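Local coordinates for tripartite motif-containing protein 65 (Homo sapiens, PDB 7JL4) that acts as an E3 ubiquitin ligase in innate immunity, autophagy and inflammation, its C-terminal B30.2/SPRY domain being the part described here, at residues R20-D25 with V62-S67; Q130-V135 with P162-H167. All blocks are in the same frame, centred on the assembly; numbering follows the deposited sequence.

Contact 1 (R20-D25 with V62-S67); sequences RNLTFD and VQCAQS
A single antiparallel beta bridge, F24 with C64, joins the loop 20-25 to 62-67, which continues from edge strand 61-63. The CA atoms of F24 and C64 lie 4.1 Å apart. D25 N donates to Q63 O at 2.8 Å on one flank, and A65 N donates to T23 O at 2.8 Å on the other, which marks F24 and C64 as a non-hydrogen-bonded pair. The side-chain amide of Q66, next after A65, grips T23 twice. Its OE1 accepts from T23 N at 2.9 Å, with the donor tilted 27° from the carbonyl plane, while NE2 gives a nearly straight bond to T23 OG1 at 3.0 Å, with OG1 almost in the amide plane. A bend at chi2 (78°) places Q66 CD near T23 N; the two bonds then fix the turn of the amide. In the B30.2 beta sandwich, 61-63 borders the six-stranded sheet, and the 20-25 loop pairs with the chain there. The F24 and C64 side chains leave the bridge on the buried side, each bond to CB pointing away from the other segment, and both touch L188. The F24 ring lies across V62, with CD1 4.0 Å from V62 CG1, and C64 SG sits obliquely to the ring, 5.0 Å from its centroid. On the more exposed side, Q63 and D25 lie side by side, pointing the same way. Q63 NE2 reaches the anti lone pair of D25 OD2 at 3.3 Å, a long but straight bond (174°), while D25 OD1 accepts from V27 N in an Asx turn.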
loop_
_atom_site.group_PDB
_atom_site.type_symbol
_atom_site.label_atom_id
_atom_site.label_comp_id
_atom_site.label_asym_id
_atom_site.label_seq_id
_atom_site.Cartn_x
_atom_site.Cartn_y
_atom_site.Cartn_z
ATOM N N ARG A 20 -4.514 4.633 -11.905
ATOM C CA ARG A 20 -4.785 5.830 -11.103
ATOM C C ARG A 20 -3.495 6.395 -10.517
ATOM O O ARG A 20 -2.718 5.652 -9.911
ATOM C CB ARG A 20 -5.766 5.534 -9.952
ATOM C CG ARG A 20 -7.058 4.816 -10.340
ATOM C CD ARG A 20 -8.050 5.696 -11.173
ATOM N NE ARG A 20 -9.128 4.844 -11.680
ATOM C CZ ARG A 20 -9.483 4.699 -12.954
ATOM N NH1 ARG A 20 -8.917 5.425 -13.912
ATOM N NH2 ARG A 20 -10.455 3.854 -13.260
ATOM N N ASN A 21 -3.283 7.716 -10.652
ATOM C CA ASN A 21 -2.090 8.370 -10.095
ATOM C C ASN A 21 -2.375 8.829 -8.655
ATOM O O ASN A 21 -3.155 9.756 -8.427
ATOM C CB ASN A 21 -1.639 9.540 -10.984
ATOM C CG ASN A 21 -1.117 9.086 -12.363
ATOM O OD1 ASN A 21 -0.681 7.946 -12.534
ATOM N ND2 ASN A 21 -1.180 9.983 -13.359
ATOM N N LEU A 22 -1.735 8.189 -7.679
ATOM C CA LEU A 22 -1.992 8.428 -6.264
ATOM C C LEU A 22 -0.998 9.424 -5.676
ATOM O O LEU A 22 0.124 9.583 -6.172
ATOM C CB LEU A 22 -1.903 7.116 -5.467
ATOM C CG LEU A 22 -2.795 5.946 -5.887
ATOM C CD1 LEU A 22 -2.541 4.783 -4.926
ATOM C CD2 LEU A 22 -4.268 6.336 -5.975
ATOM N N THR A 23 -1.422 10.092 -4.594
ATOM C CA THR A 23 -0.537 10.952 -3.804
ATOM C C THR A 23 -0.771 10.689 -2.321
ATOM O O THR A 23 -1.879 10.336 -1.913
ATOM C CB THR A 23 -0.746 12.446 -4.095
ATOM O OG1 THR A 23 -2.121 12.787 -3.902
ATOM C CG2 THR A 23 -0.352 12.792 -5.523
ATOM N N PHE A 24 0.276 10.858 -1.515
ATOM C CA PHE A 24 0.129 10.682 -0.071
ATOM C C PHE A 24 -0.619 11.862 0.551
ATOM O O PHE A 24 -0.636 12.975 0.016
ATOM C CB PHE A 24 1.503 10.504 0.589
ATOM C CG PHE A 24 2.190 9.233 0.189
ATOM C CD1 PHE A 24 1.674 8.000 0.576
ATOM C CD2 PHE A 24 3.343 9.263 -0.583
ATOM C CE1 PHE A 24 2.322 6.803 0.208
ATOM C CE2 PHE A 24 4.006 8.084 -0.938
ATOM C CZ PHE A 24 3.484 6.848 -0.555
ATOM N N ASP A 25 -1.291 11.588 1.673
ATOM C CA ASP A 25 -1.985 12.600 2.452
ATOM C C ASP A 25 -1.059 13.038 3.572
ATOM O O ASP A 25 -0.837 12.260 4.512
ATOM C CB ASP A 25 -3.290 12.022 3.016
ATOM C CG ASP A 25 -3.971 12.927 4.031
ATOM O OD1 ASP A 25 -3.512 14.068 4.270
ATOM O OD2 ASP A 25 -4.979 12.466 4.628
ATOM N N VAL A 62 0.922 5.834 6.623
ATOM C CA VAL A 62 0.471 7.022 5.906
ATOM C C VAL A 62 -0.548 6.532 4.891
ATOM O O VAL A 62 -0.417 5.423 4.365
ATOM C CB VAL A 62 1.654 7.746 5.225
ATOM C CG1 VAL A 62 2.380 6.778 4.298
ATOM C CG2 VAL A 62 1.159 9.003 4.449
ATOM N N GLN A 63 -1.572 7.350 4.619
ATOM C CA GLN A 63 -2.587 6.998 3.632
ATOM C C GLN A 63 -2.524 7.964 2.447
ATOM O O GLN A 63 -1.796 8.963 2.461
ATOM C CB GLN A 63 -3.995 7.007 4.243
ATOM C CG GLN A 63 -4.487 8.411 4.608
ATOM C CD GLN A 63 -5.862 8.429 5.276
ATOM O OE1 GLN A 63 -6.427 7.386 5.597
ATOM N NE2 GLN A 63 -6.412 9.630 5.464
ATOM N N CYS A 64 -3.276 7.645 1.398
ATOM C CA CYS A 64 -3.283 8.484 0.206
ATOM C C CYS A 64 -4.452 9.451 0.256
ATOM O O CYS A 64 -5.392 9.305 1.040
ATOM C CB CYS A 64 -3.360 7.633 -1.062
ATOM S SG CYS A 64 -1.833 6.749 -1.441
ATOM N N ALA A 65 -4.396 10.444 -0.621
ATOM C CA ALA A 65 -5.454 11.431 -0.725
ATOM C C ALA A 65 -6.600 10.976 -1.608
ATOM O O ALA A 65 -7.532 11.758 -1.822
ATOM C CB ALA A 65 -4.890 12.743 -1.278
ATOM N N GLN A 66 -6.554 9.767 -2.146
ATOM C CA GLN A 66 -7.604 9.265 -3.027
ATOM C C GLN A 66 -8.369 8.139 -2.341
ATOM O O GLN A 66 -7.784 7.365 -1.577
ATOM C CB GLN A 66 -7.014 8.734 -4.344
ATOM C CG GLN A 66 -6.371 9.838 -5.202
ATOM C CD GLN A 66 -4.984 10.253 -4.711
ATOM O OE1 GLN A 66 -4.240 9.451 -4.115
ATOM N NE2 GLN A 66 -4.635 11.496 -4.946
ATOM N N SER A 67 -9.669 8.029 -2.640
ATOM C CA SER A 67 -10.502 6.917 -2.168
ATOM C C SER A 67 -11.303 6.336 -3.333
ATOM O O SER A 67 -11.573 7.032 -4.328
ATOM C CB SER A 67 -11.473 7.392 -1.088
ATOM O OG SER A 67 -10.753 7.824 0.049
#

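Contact 2 (Q130-V135 with P162-H167); sequences QRLPGV and PLYTFH
L132 and Y164 meet at about a right angle where the two sheets of the B30.2 sandwich face each other at their margins. Strand 128-133 ends the six-stranded sheet and 161-167 the seven-stranded one. Their local axes run nearly antiparallel, at 160°, with a closest approach of 8.8 Å, a spacing bridged by side chains. L132 reaches across with CD1, which lies 3.9 Å from Y164 CB and the same distance from Y164 CD1, oblique to the ring. The same methyl also comes within 3.7 Å of L163 O, so it rests against backbone as well as side chain.

In Y164, chi1 of -160° puts CG anti to the backbone N; the ring slants off the strand, its OH end meeting Q130. That glutamine meets it with the aliphatic part of its chain: Q130 CG is 3.6 Å from Y164 OH, again obliquely to the ring. The Q130 amide is turned nearly parallel to the ring plane, 9° apart, although the side chains themselves cross at a slant.

L163 and Y164 both bond through their backbones to F153 and fit a classic beta bulge, consistent with two successive residues facing the other sheet. L163 reaches V135, in the chain following strand 128-133, its CD2 lying 3.9 Å from V135 CG1. The same leucine also touches L121, and Y164 touches A123, both on the neighbouring strand 120-125. Within its own strand Y164 braces against F166, whose CD1 lies in the plane of the Y164 ring at its edge; in return Y164 CE2 stands 3.7 Å above the F166 ring plane, offset toward the rim.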
loop_
_atom_site.group_PDB
_atom_site.type_symbol
_atom_site.label_atom_id
_atom_site.label_comp_id
_atom_site.label_asym_id
_atom_site.label_seq_id
_atom_site.Cartn_x
_atom_site.Cartn_y
_atom_site.Cartn_z
ATOM N N GLN A 130 -2.041 -14.872 5.732
ATOM C CA GLN A 130 -1.545 -16.013 4.958
ATOM C C GLN A 130 -0.073 -15.785 4.636
ATOM O O GLN A 130 0.294 -14.725 4.118
ATOM C CB GLN A 130 -2.338 -16.219 3.655
ATOM C CG GLN A 130 -3.836 -16.253 3.850
ATOM C CD GLN A 130 -4.264 -17.456 4.700
ATOM O OE1 GLN A 130 -3.636 -18.518 4.657
ATOM N NE2 GLN A 130 -5.345 -17.294 5.455
ATOM N N ARG A 131 0.775 -16.760 4.963
ATOM C CA ARG A 131 2.205 -16.666 4.659
ATOM C C ARG A 131 2.457 -17.214 3.264
ATOM O O ARG A 131 2.168 -18.382 2.999
ATOM C CB ARG A 131 3.051 -17.452 5.664
ATOM N N LEU A 132 3.020 -16.389 2.391
ATOM C CA LEU A 132 3.241 -16.738 0.996
ATOM C C LEU A 132 4.728 -16.743 0.697
ATOM O O LEU A 132 5.505 -16.059 1.374
ATOM C CB LEU A 132 2.551 -15.727 0.059
ATOM C CG LEU A 132 1.087 -15.479 0.412
ATOM C CD1 LEU A 132 0.544 -14.278 -0.372
ATOM C CD2 LEU A 132 0.311 -16.722 0.081
ATOM N N PRO A 133 5.156 -17.460 -0.346
ATOM C CA PRO A 133 6.572 -17.429 -0.739
ATOM C C PRO A 133 7.055 -16.007 -0.990
ATOM O O PRO A 133 6.311 -15.155 -1.492
ATOM C CB PRO A 133 6.589 -18.250 -2.035
ATOM C CG PRO A 133 5.457 -19.205 -1.864
ATOM C CD PRO A 133 4.382 -18.390 -1.187
ATOM N N GLY A 134 8.309 -15.751 -0.623
ATOM C CA GLY A 134 8.873 -14.430 -0.827
ATOM C C GLY A 134 9.080 -14.115 -2.296
ATOM O O GLY A 134 9.196 -15.004 -3.135
ATOM N N VAL A 135 9.131 -12.818 -2.610
ATOM C CA VAL A 135 9.508 -12.366 -3.947
ATOM C C VAL A 135 10.668 -11.383 -3.853
ATOM O O VAL A 135 10.816 -10.652 -2.868
ATOM C CB VAL A 135 8.317 -11.738 -4.708
ATOM C CG1 VAL A 135 7.225 -12.780 -4.918
ATOM C CG2 VAL A 135 7.767 -10.518 -3.969
ATOM N N PRO A 162 0.378 -12.461 -10.281
ATOM C CA PRO A 162 -0.513 -12.217 -9.147
ATOM C C PRO A 162 0.026 -12.930 -7.917
ATOM O O PRO A 162 0.521 -14.056 -7.997
ATOM C CB PRO A 162 -1.854 -12.805 -9.600
ATOM C CG PRO A 162 -1.514 -13.775 -10.694
ATOM C CD PRO A 162 -0.215 -13.341 -11.310
ATOM N N LEU A 163 -0.065 -12.257 -6.787
ATOM C CA LEU A 163 0.471 -12.739 -5.517
ATOM C C LEU A 163 -0.609 -13.242 -4.574
ATOM O O LEU A 163 -0.417 -14.265 -3.896
ATOM C CB LEU A 163 1.259 -11.616 -4.826
ATOM C CG LEU A 163 2.451 -11.045 -5.613
ATOM C CD1 LEU A 163 3.080 -9.843 -4.884
ATOM C CD2 LEU A 163 3.477 -12.126 -5.874
ATOM N N TYR A 164 -1.741 -12.545 -4.524
ATOM C CA TYR A 164 -2.855 -12.888 -3.649
ATOM C C TYR A 164 -4.074 -12.063 -4.031
ATOM O O TYR A 164 -3.941 -10.877 -4.355
ATOM C CB TYR A 164 -2.511 -12.647 -2.178
ATOM C CG TYR A 164 -3.435 -13.447 -1.286
ATOM C CD1 TYR A 164 -3.266 -14.819 -1.136
ATOM C CD2 TYR A 164 -4.515 -12.839 -0.653
ATOM C CE1 TYR A 164 -4.146 -15.569 -0.343
ATOM C CE2 TYR A 164 -5.371 -13.562 0.147
ATOM C CZ TYR A 164 -5.189 -14.917 0.296
ATOM O OH TYR A 164 -6.078 -15.610 1.087
ATOM N N THR A 165 -5.255 -12.685 -3.958
ATOM C CA THR A 165 -6.529 -12.009 -4.176
ATOM C C THR A 165 -7.424 -12.154 -2.953
ATOM O O THR A 165 -7.671 -13.272 -2.494
ATOM C CB THR A 165 -7.226 -12.587 -5.405
ATOM O OG1 THR A 165 -6.379 -12.422 -6.545
ATOM C CG2 THR A 165 -8.599 -11.924 -5.667
ATOM N N PHE A 166 -7.927 -11.027 -2.444
ATOM C CA PHE A 166 -9.026 -10.992 -1.485
ATOM C C PHE A 166 -10.338 -10.721 -2.203
ATOM O O PHE A 166 -10.383 -9.942 -3.163
ATOM C CB PHE A 166 -8.840 -9.878 -0.450
ATOM C CG PHE A 166 -7.697 -10.093 0.503
ATOM C CD1 PHE A 166 -7.848 -10.944 1.587
ATOM C CD2 PHE A 166 -6.510 -9.374 0.366
ATOM C CE1 PHE A 166 -6.798 -11.117 2.507
ATOM C CE2 PHE A 166 -5.460 -9.534 1.294
ATOM C CZ PHE A 166 -5.619 -10.402 2.345
ATOM N N HIS A 167 -11.416 -11.323 -1.699
ATOM C CA HIS A 167 -12.767 -10.984 -2.129
ATOM C C HIS A 167 -13.551 -10.410 -0.960
ATOM O O HIS A 167 -13.416 -10.873 0.170
ATOM C CB HIS A 167 -13.514 -12.183 -2.687
ATOM C CG HIS A 167 -14.891 -11.836 -3.159
ATOM N ND1 HIS A 167 -16.028 -12.341 -2.573
ATOM C CD2 HIS A 167 -15.312 -11.004 -4.141
ATOM C CE1 HIS A 167 -17.093 -11.851 -3.189
ATOM N NE2 HIS A 167 -16.683 -11.029 -4.137
#

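How the contacts relate
Contacts 1 and 2 involve opposite margins of the six-stranded sheet: 61-63 is its outermost strand on one side and 128-133 on the other. Their centres, about 23 Å apart, lie on opposite sides of the chain's centre. Contact 1 is partly buried, with four of its ten touching residues in the interior; it combines five hydrogen bonds with apolar and sulfur-aromatic packing by those four residues, and buries 497 Å² (both sides summed). Contact 2 is a surface contact burying 224 Å², made by van der Waals packing of side chains without hydrogen bonds between its segments. The first fastens a loop to an edge strand and the residues after it, whereas the second packs edge strands of two different sheets.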